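Local structure of lipid binding hydrolase (Escherichia coli, 2IF6) at residues S17-S29 and E136-L148. The protein is probably a hydrolase of the permuted papain-like amidase family, though its substrate and reaction are not established. Residues are numbered along the deposited sequence; the frame is centred on the assembly and turned at random.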
ATOM      1  N   SER A  17      12.025   0.039  -6.955  1.00 29.58           N
ATOM      2  CA  SER A  17      12.171  -1.368  -7.339  1.00 30.11           C
ATOM      3  C   SER A  17      11.891  -1.576  -8.818  1.00 30.29           C
ATOM      4  O   SER A  17      11.200  -0.780  -9.432  1.00 29.25           O
ATOM      5  CB  SER A  17      11.202  -2.233  -6.557  1.00 29.72           C
ATOM      6  OG  SER A  17       9.874  -2.081  -7.053  1.00 32.63           O
ATOM      7  N   SER A  18      12.416  -2.676  -9.375  1.00 30.90           N
ATOM      8  CA  SER A  18      12.288  -2.968 -10.821  1.00 30.69           C
ATOM      9  C   SER A  18      10.839  -3.252 -11.262  1.00 30.06           C
ATOM     10  O   SER A  18      10.508  -3.043 -12.426  1.00 31.27           O
ATOM     11  CB  SER A  18      13.202  -4.140 -11.226  1.00 31.11           C
ATOM     12  OG  SER A  18      13.144  -5.160 -10.237  1.00 30.83           O
ATOM     13  N   GLN A  19       9.977  -3.707 -10.354  1.00 28.66           N
ATOM     14  CA  GLN A  19       8.570  -3.876 -10.725  1.00 27.74           C
ATOM     15  C   GLN A  19       7.763  -2.570 -10.732  1.00 25.71           C
ATOM     16  O   GLN A  19       6.602  -2.576 -11.114  1.00 24.75           O
ATOM     17  CB  GLN A  19       7.859  -4.931  -9.869  1.00 28.25           C
ATOM     18  CG  GLN A  19       7.646  -4.569  -8.418  1.00 32.90           C
ATOM     19  CD  GLN A  19       8.548  -5.358  -7.483  1.00 40.82           C
ATOM     20  OE1 GLN A  19       9.790  -5.280  -7.569  1.00 43.28           O
ATOM     21  NE2 GLN A  19       7.928  -6.133  -6.577  1.00 43.06           N
ATOM     22  N   SER A  20       8.368  -1.462 -10.312  1.00 24.11           N
ATOM     23  CA  SER A  20       7.593  -0.253 -10.053  1.00 23.17           C
ATOM     24  C   SER A  20       6.849   0.259 -11.289  1.00 23.14           C
ATOM     25  O   SER A  20       5.659   0.577 -11.223  1.00 21.96           O
ATOM     26  CB  SER A  20       8.480   0.830  -9.450  1.00 23.23           C
ATOM     27  OG  SER A  20       7.760   2.035  -9.305  1.00 24.96           O
ATOM     28  N   LYS A  21       7.554   0.309 -12.420  1.00 22.15           N
ATOM     29  CA  LYS A  21       6.968   0.756 -13.666  1.00 22.82           C
ATOM     30  C   LYS A  21       5.818  -0.123 -14.157  1.00 21.86           C
ATOM     31  O   LYS A  21       4.764   0.371 -14.570  1.00 21.92           O
ATOM     32  CB  LYS A  21       8.068   0.909 -14.733  1.00 24.34           C
ATOM     33  CG  LYS A  21       7.568   1.576 -15.988  1.00 27.66           C
ATOM     34  CD  LYS A  21       7.292   3.058 -15.738  1.00 34.64           C
ATOM     35  CE  LYS A  21       5.932   3.417 -16.298  1.00 38.18           C
ATOM     36  NZ  LYS A  21       5.863   4.849 -16.712  1.00 41.23           N
ATOM     37  N   ALA A  22       6.003  -1.434 -14.110  1.00 21.45           N
ATOM     38  CA  ALA A  22       4.934  -2.362 -14.482  1.00 19.79           C
ATOM     39  C   ALA A  22       3.679  -2.149 -13.636  1.00 19.00           C
ATOM     40  O   ALA A  22       2.580  -2.152 -14.158  1.00 17.36           O
ATOM     41  CB  ALA A  22       5.430  -3.806 -14.343  1.00 19.89           C
ATOM     42  N   ILE A  23       3.865  -1.985 -12.323  1.00 18.62           N
ATOM     43  CA  ILE A  23       2.762  -1.723 -11.416  1.00 19.13           C
ATOM     44  C   ILE A  23       2.035  -0.427 -11.814  1.00 18.29           C
ATOM     45  O   ILE A  23       0.828  -0.426 -11.974  1.00 18.40           O
ATOM     46  CB  ILE A  23       3.222  -1.669  -9.938  1.00 19.39           C
ATOM     47  CG1 ILE A  23       3.578  -3.086  -9.437  1.00 20.71           C
ATOM     48  CG2 ILE A  23       2.116  -1.118  -9.061  1.00 19.20           C
ATOM     49  CD1 ILE A  23       4.353  -3.088  -8.149  1.00 23.46           C
ATOM     50  N   GLN A  24       2.778   0.649 -12.018  1.00 18.17           N
ATOM     51  CA  GLN A  24       2.178   1.937 -12.419  1.00 17.94           C
ATOM     52  C   GLN A  24       1.319   1.791 -13.684  1.00 17.93           C
ATOM     53  O   GLN A  24       0.187   2.298 -13.783  1.00 17.43           O
ATOM     54  CB  GLN A  24       3.289   2.947 -12.674  1.00 18.72           C
ATOM     55  CG  GLN A  24       4.077   3.363 -11.431  1.00 20.53           C
ATOM     56  CD  GLN A  24       5.084   4.426 -11.777  1.00 25.15           C
ATOM     57  OE1 GLN A  24       5.757   4.338 -12.807  1.00 30.35           O
ATOM     58  NE2 GLN A  24       5.172   5.452 -10.955  1.00 25.90           N
ATOM     59  N   LEU A  25       1.843   1.046 -14.644  1.00 17.12           N
ATOM     60  CA  LEU A  25       1.164   0.845 -15.915  1.00 18.29           C
ATOM     61  C   LEU A  25      -0.096  -0.017 -15.810  1.00 17.82           C
ATOM     62  O   LEU A  25      -1.148   0.354 -16.312  1.00 18.57           O
ATOM     63  CB  LEU A  25       2.145   0.197 -16.879  1.00 17.83           C
ATOM     64  CG  LEU A  25       3.193   1.087 -17.538  1.00 20.55           C
ATOM     65  CD1 LEU A  25       4.080   0.148 -18.326  1.00 20.15           C
ATOM     66  CD2 LEU A  25       2.524   2.135 -18.433  1.00 22.00           C
ATOM     67  N   ALA A  26       0.017  -1.181 -15.173  1.00 17.74           N
ATOM     68  CA  ALA A  26      -1.107  -2.085 -14.988  1.00 18.62           C
ATOM     69  C   ALA A  26      -2.260  -1.451 -14.176  1.00 19.88           C
ATOM     70  O   ALA A  26      -3.441  -1.830 -14.323  1.00 19.63           O
ATOM     71  CB  ALA A  26      -0.628  -3.359 -14.298  1.00 18.00           C
ATOM     72  N   THR A  27      -1.913  -0.531 -13.278  1.00 19.86           N
ATOM     73  CA  THR A  27      -2.944  -0.053 -12.330  1.00 20.62           C
ATOM     74  C   THR A  27      -3.385   1.365 -12.622  1.00 21.33           C
ATOM     75  O   THR A  27      -4.224   1.921 -11.859  1.00 22.08           O
ATOM     76  CB  THR A  27      -2.468  -0.072 -10.881  1.00 20.40           C
ATOM     77  OG1 THR A  27      -1.412   0.887 -10.722  1.00 19.93           O
ATOM     78  CG2 THR A  27      -2.035  -1.492 -10.433  1.00 20.25           C
ATOM     79  N   HIS A  28      -2.820   1.916 -13.704  1.00 21.57           N
ATOM     80  CA  HIS A  28      -3.010   3.274 -14.227  1.00 23.57           C
ATOM     81  C   HIS A  28      -2.722   4.316 -13.164  1.00 23.45           C
ATOM     82  O   HIS A  28      -3.574   5.145 -12.847  1.00 24.56           O
ATOM     83  CB  HIS A  28      -4.411   3.481 -14.845  1.00 24.03           C
ATOM     84  CG  HIS A  28      -4.635   2.738 -16.132  1.00 28.81           C
ATOM     85  ND1 HIS A  28      -5.747   2.950 -16.929  1.00 33.02           N
ATOM     86  CD2 HIS A  28      -3.910   1.773 -16.745  1.00 30.65           C
ATOM     87  CE1 HIS A  28      -5.682   2.152 -17.985  1.00 35.01           C
ATOM     88  NE2 HIS A  28      -4.578   1.428 -17.898  1.00 30.86           N
ATOM     89  N   SER A  29      -1.540   4.266 -12.578  1.00 22.73           N
ATOM     90  CA  SER A  29      -1.331   5.002 -11.338  1.00 23.07           C
ATOM     91  C   SER A  29       0.097   5.460 -11.294  1.00 23.26           C
ATOM     92  O   SER A  29       0.964   4.806 -11.882  1.00 23.73           O
ATOM     93  CB  SER A  29      -1.607   4.069 -10.131  1.00 23.86           C
ATOM     94  OG  SER A  29      -1.366   4.740  -8.894  1.00 23.39           O
ATOM     95  N   GLU A 136      -8.249  -8.208 -14.536  1.00 21.49           N
ATOM     96  CA  GLU A 136      -9.007  -6.958 -14.764  1.00 21.74           C
ATOM     97  C   GLU A 136      -8.131  -5.693 -14.792  1.00 22.07           C
ATOM     98  O   GLU A 136      -8.576  -4.589 -15.186  1.00 22.48           O
ATOM     99  CB  GLU A 136     -10.196  -6.891 -13.766  1.00 22.17           C
ATOM    100  CG  GLU A 136     -11.180  -8.010 -14.092  1.00 24.46           C
ATOM    101  CD  GLU A 136     -12.197  -8.332 -13.004  1.00 29.31           C
ATOM    102  OE1 GLU A 136     -13.179  -9.053 -13.333  1.00 31.48           O
ATOM    103  OE2 GLU A 136     -12.034  -7.869 -11.848  1.00 30.08           O
ATOM    104  N   PHE A 137      -6.869  -5.853 -14.419  1.00 21.89           N
ATOM    105  CA  PHE A 137      -5.917  -4.758 -14.553  1.00 22.01           C
ATOM    106  C   PHE A 137      -5.568  -4.623 -16.013  1.00 23.31           C
ATOM    107  O   PHE A 137      -6.085  -5.402 -16.839  1.00 23.51           O
ATOM    108  CB  PHE A 137      -4.724  -4.964 -13.612  1.00 21.71           C
ATOM    109  CG  PHE A 137      -5.100  -4.792 -12.165  1.00 22.44           C
ATOM    110  CD1 PHE A 137      -5.100  -3.536 -11.581  1.00 23.60           C
ATOM    111  CD2 PHE A 137      -5.535  -5.876 -11.410  1.00 24.77           C
ATOM    112  CE1 PHE A 137      -5.480  -3.367 -10.237  1.00 26.40           C
ATOM    113  CE2 PHE A 137      -5.918  -5.715 -10.069  1.00 25.21           C
ATOM    114  CZ  PHE A 137      -5.890  -4.473  -9.484  1.00 23.52           C
ATOM    115  N   ASP A 138      -4.746  -3.631 -16.338  1.00 23.56           N
ATOM    116  CA  ASP A 138      -4.337  -3.387 -17.711  1.00 25.69           C
ATOM    117  C   ASP A 138      -3.013  -4.100 -17.955  1.00 25.95           C
ATOM    118  O   ASP A 138      -1.960  -3.643 -17.520  1.00 24.42           O
ATOM    119  CB  ASP A 138      -4.212  -1.895 -17.976  1.00 25.92           C
ATOM    120  CG  ASP A 138      -3.933  -1.569 -19.450  1.00 29.30           C
ATOM    121  OD1 ASP A 138      -3.715  -2.502 -20.279  1.00 30.73           O
ATOM    122  OD2 ASP A 138      -3.929  -0.365 -19.776  1.00 31.21           O
ATOM    123  N   LEU A 139      -3.088  -5.223 -18.653  1.00 26.98           N
ATOM    124  CA  LEU A 139      -1.940  -6.114 -18.837  1.00 28.23           C
ATOM    125  C   LEU A 139      -1.479  -6.089 -20.288  1.00 29.82           C
ATOM    126  O   LEU A 139      -0.615  -6.872 -20.701  1.00 30.40           O
ATOM    127  CB  LEU A 139      -2.288  -7.542 -18.385  1.00 27.86           C
ATOM    128  CG  LEU A 139      -2.837  -7.729 -16.963  1.00 28.54           C
ATOM    129  CD1 LEU A 139      -3.014  -9.195 -16.661  1.00 29.47           C
ATOM    130  CD2 LEU A 139      -1.968  -7.082 -15.864  1.00 24.90           C
ATOM    131  N   SER A 140      -2.026  -5.134 -21.037  1.00 30.69           N
ATOM    132  CA  SER A 140      -1.750  -4.999 -22.441  1.00 31.31           C
ATOM    133  C   SER A 140      -0.330  -4.504 -22.738  1.00 31.63           C
ATOM    134  O   SER A 140       0.261  -4.950 -23.700  1.00 32.45           O
ATOM    135  CB  SER A 140      -2.809  -4.134 -23.115  1.00 31.34           C
ATOM    136  OG  SER A 140      -2.654  -2.788 -22.753  1.00 31.99           O
ATOM    137  N   ASN A 141       0.250  -3.648 -21.902  1.00 31.25           N
ATOM    138  CA  ASN A 141       1.599  -3.133 -22.201  1.00 31.50           C
ATOM    139  C   ASN A 141       2.657  -4.246 -22.184  1.00 31.42           C
ATOM    140  O   ASN A 141       2.669  -5.053 -21.272  1.00 31.24           O
ATOM    141  CB  ASN A 141       1.988  -2.016 -21.227  1.00 31.33           C
ATOM    142  CG  ASN A 141       3.149  -1.162 -21.733  1.00 33.06           C
ATOM    143  OD1 ASN A 141       4.324  -1.547 -21.631  1.00 35.64           O
ATOM    144  ND2 ASN A 141       2.830   0.025 -22.239  1.00 30.99           N
ATOM    145  N   PRO A 142       3.547  -4.290 -23.202  1.00 31.57           N
ATOM    146  CA  PRO A 142       4.573  -5.338 -23.300  1.00 31.04           C
ATOM    147  C   PRO A 142       5.555  -5.328 -22.131  1.00 30.36           C
ATOM    148  O   PRO A 142       6.091  -6.387 -21.778  1.00 29.87           O
ATOM    149  CB  PRO A 142       5.312  -4.996 -24.599  1.00 31.27           C
ATOM    150  CG  PRO A 142       4.359  -4.158 -25.386  1.00 32.09           C
ATOM    151  CD  PRO A 142       3.627  -3.349 -24.337  1.00 31.63           C
ATOM    152  N   LEU A 143       5.778  -4.153 -21.531  1.00 28.93           N
ATOM    153  CA  LEU A 143       6.587  -4.064 -20.314  1.00 28.67           C
ATOM    154  C   LEU A 143       5.898  -4.853 -19.205  1.00 27.09           C
ATOM    155  O   LEU A 143       6.538  -5.601 -18.487  1.00 26.90           O
ATOM    156  CB  LEU A 143       6.821  -2.612 -19.894  1.00 29.20           C
ATOM    157  CG  LEU A 143       7.959  -2.315 -18.905  1.00 33.19           C
ATOM    158  CD1 LEU A 143       8.649  -1.020 -19.250  1.00 35.14           C
ATOM    159  CD2 LEU A 143       7.486  -2.247 -17.446  1.00 34.09           C
ATOM    160  N   VAL A 144       4.581  -4.711 -19.104  1.00 26.01           N
ATOM    161  CA  VAL A 144       3.821  -5.416 -18.106  1.00 24.47           C
ATOM    162  C   VAL A 144       3.848  -6.940 -18.392  1.00 24.98           C
ATOM    163  O   VAL A 144       4.096  -7.745 -17.466  1.00 25.30           O
ATOM    164  CB  VAL A 144       2.390  -4.857 -18.032  1.00 24.62           C
ATOM    165  CG1 VAL A 144       1.480  -5.747 -17.194  1.00 24.14           C
ATOM    166  CG2 VAL A 144       2.428  -3.419 -17.458  1.00 24.87           C
ATOM    167  N   GLN A 145       3.587  -7.320 -19.648  1.00 24.70           N
ATOM    168  CA  GLN A 145       3.623  -8.745 -20.009  0.50 24.28           C
ATOM    169  C   GLN A 145       4.997  -9.367 -19.727  1.00 24.01           C
ATOM    170  O   GLN A 145       5.050 -10.497 -19.215  1.00 22.72           O
ATOM    171  CB  GLN A 145       3.157  -8.998 -21.453  0.50 24.50           C
ATOM    172  CG  GLN A 145       1.643  -8.889 -21.678  0.50 24.31           C
ATOM    173  CD  GLN A 145       0.843 -10.083 -21.140  0.50 26.52           C
ATOM    174  OE1 GLN A 145       1.325 -11.228 -21.091  0.50 24.40           O
ATOM    175  NE2 GLN A 145      -0.390  -9.812 -20.733  0.50 23.74           N
ATOM    176  N   ALA A 146       6.087  -8.643 -19.999  1.00 23.96           N
ATOM    177  CA  ALA A 146       7.436  -9.159 -19.707  1.00 23.72           C
ATOM    178  C   ALA A 146       7.660  -9.429 -18.210  1.00 23.10           C
ATOM    179  O   ALA A 146       8.175 -10.479 -17.821  1.00 22.31           O
ATOM    180  CB  ALA A 146       8.519  -8.240 -20.263  1.00 24.04           C
ATOM    181  N   LYS A 147       7.232  -8.501 -17.362  1.00 22.81           N
ATOM    182  CA  LYS A 147       7.381  -8.671 -15.923  0.50 22.47           C
ATOM    183  C   LYS A 147       6.483  -9.798 -15.388  1.00 21.78           C
ATOM    184  O   LYS A 147       6.863 -10.519 -14.496  1.00 21.78           O
ATOM    185  CB  LYS A 147       7.128  -7.350 -15.181  0.50 22.67           C
ATOM    186  CG  LYS A 147       8.267  -6.282 -15.364  0.50 24.02           C
ATOM    187  CD  LYS A 147       9.605  -6.668 -14.700  0.50 25.29           C
ATOM    188  CE  LYS A 147       9.481  -6.879 -13.197  0.50 26.35           C
ATOM    189  NZ  LYS A 147      10.823  -7.049 -12.550  0.50 29.41           N
ATOM    190  N   LEU A 148       5.299  -9.957 -15.937  1.00 21.36           N
ATOM    191  CA  LEU A 148       4.457 -11.089 -15.533  1.00 21.87           C
ATOM    192  C   LEU A 148       5.153 -12.409 -15.933  1.00 22.57           C
ATOM    193  O   LEU A 148       5.162 -13.373 -15.179  1.00 22.83           O
ATOM    194  CB  LEU A 148       3.084 -10.995 -16.190  1.00 21.71           C
ATOM    195  CG  LEU A 148       2.097  -9.922 -15.717  1.00 21.88           C
ATOM    196  CD1 LEU A 148       0.988  -9.806 -16.724  1.00 23.07           C
ATOM    197  CD2 LEU A 148       1.529 -10.281 -14.335  1.00 25.73           C
TER
HETATM  198  O   HOH W   1      -1.293   0.129 -19.701  1.00 39.46           O
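His28 and Asp138 make the polar end of this contact. NE2 of His28 donates an almost straight bond to the anti lone pair of Asp138 OD2 (2.7 Å), and that oxygen lies in the imidazole plane, while ring and carboxylate are turned 65° against each other. Asp138 CG stands anti to the backbone N (chi1 -174°), which carries the carboxylate across to the ring. Its other oxygen, OD1, is gripped twice: Ser140 OG comes in on the syn lone pair at 2.7 Å, and Ser140 N closes an Asx turn. Both oxygens being engaged, the carboxylate's rotation is fixed, and its charge would tend to favour a protonated imidazole.

The backbones are joined beside it: Asp138 N donates to Ala26 O (3.0 Å), and Ala26 CA returns a CH...O contact to Asp138 O. The same Ala26 O lies at the edge of the Phe137 ring, beside which Thr27 CG2 packs 3.9 Å from CD1 of Phe137; Ser164 touches both side chains.

Apolar packing fills the helix crossing. Val144 CG2 rests 3.7 Å from Leu25 CB and also reaches Ala22, while its CG1 branch faces Ala26 CB. Leu143 CD2 comes within 3.7 Å of Ala22 N, and in the conformer described Lys147 CG lies 3.9 Å from Ala22 CB. Leu25 CD1 abuts the amide of Asn141, whose OD1 caps Leu143 N.

Helices 20-27 and 142-148 thus cross at -122°, with axes 8.9 Å apart and Ala22 and Ala26 of helix 20-27 at the interface. The Schellman motif at His28 and the Asn141 N-cap frame this peripheral helix-helix packing, which joins helix 20-27, following strand 10-13, to helix 142-152 at the surface of what is probably a permuted papain-like fold.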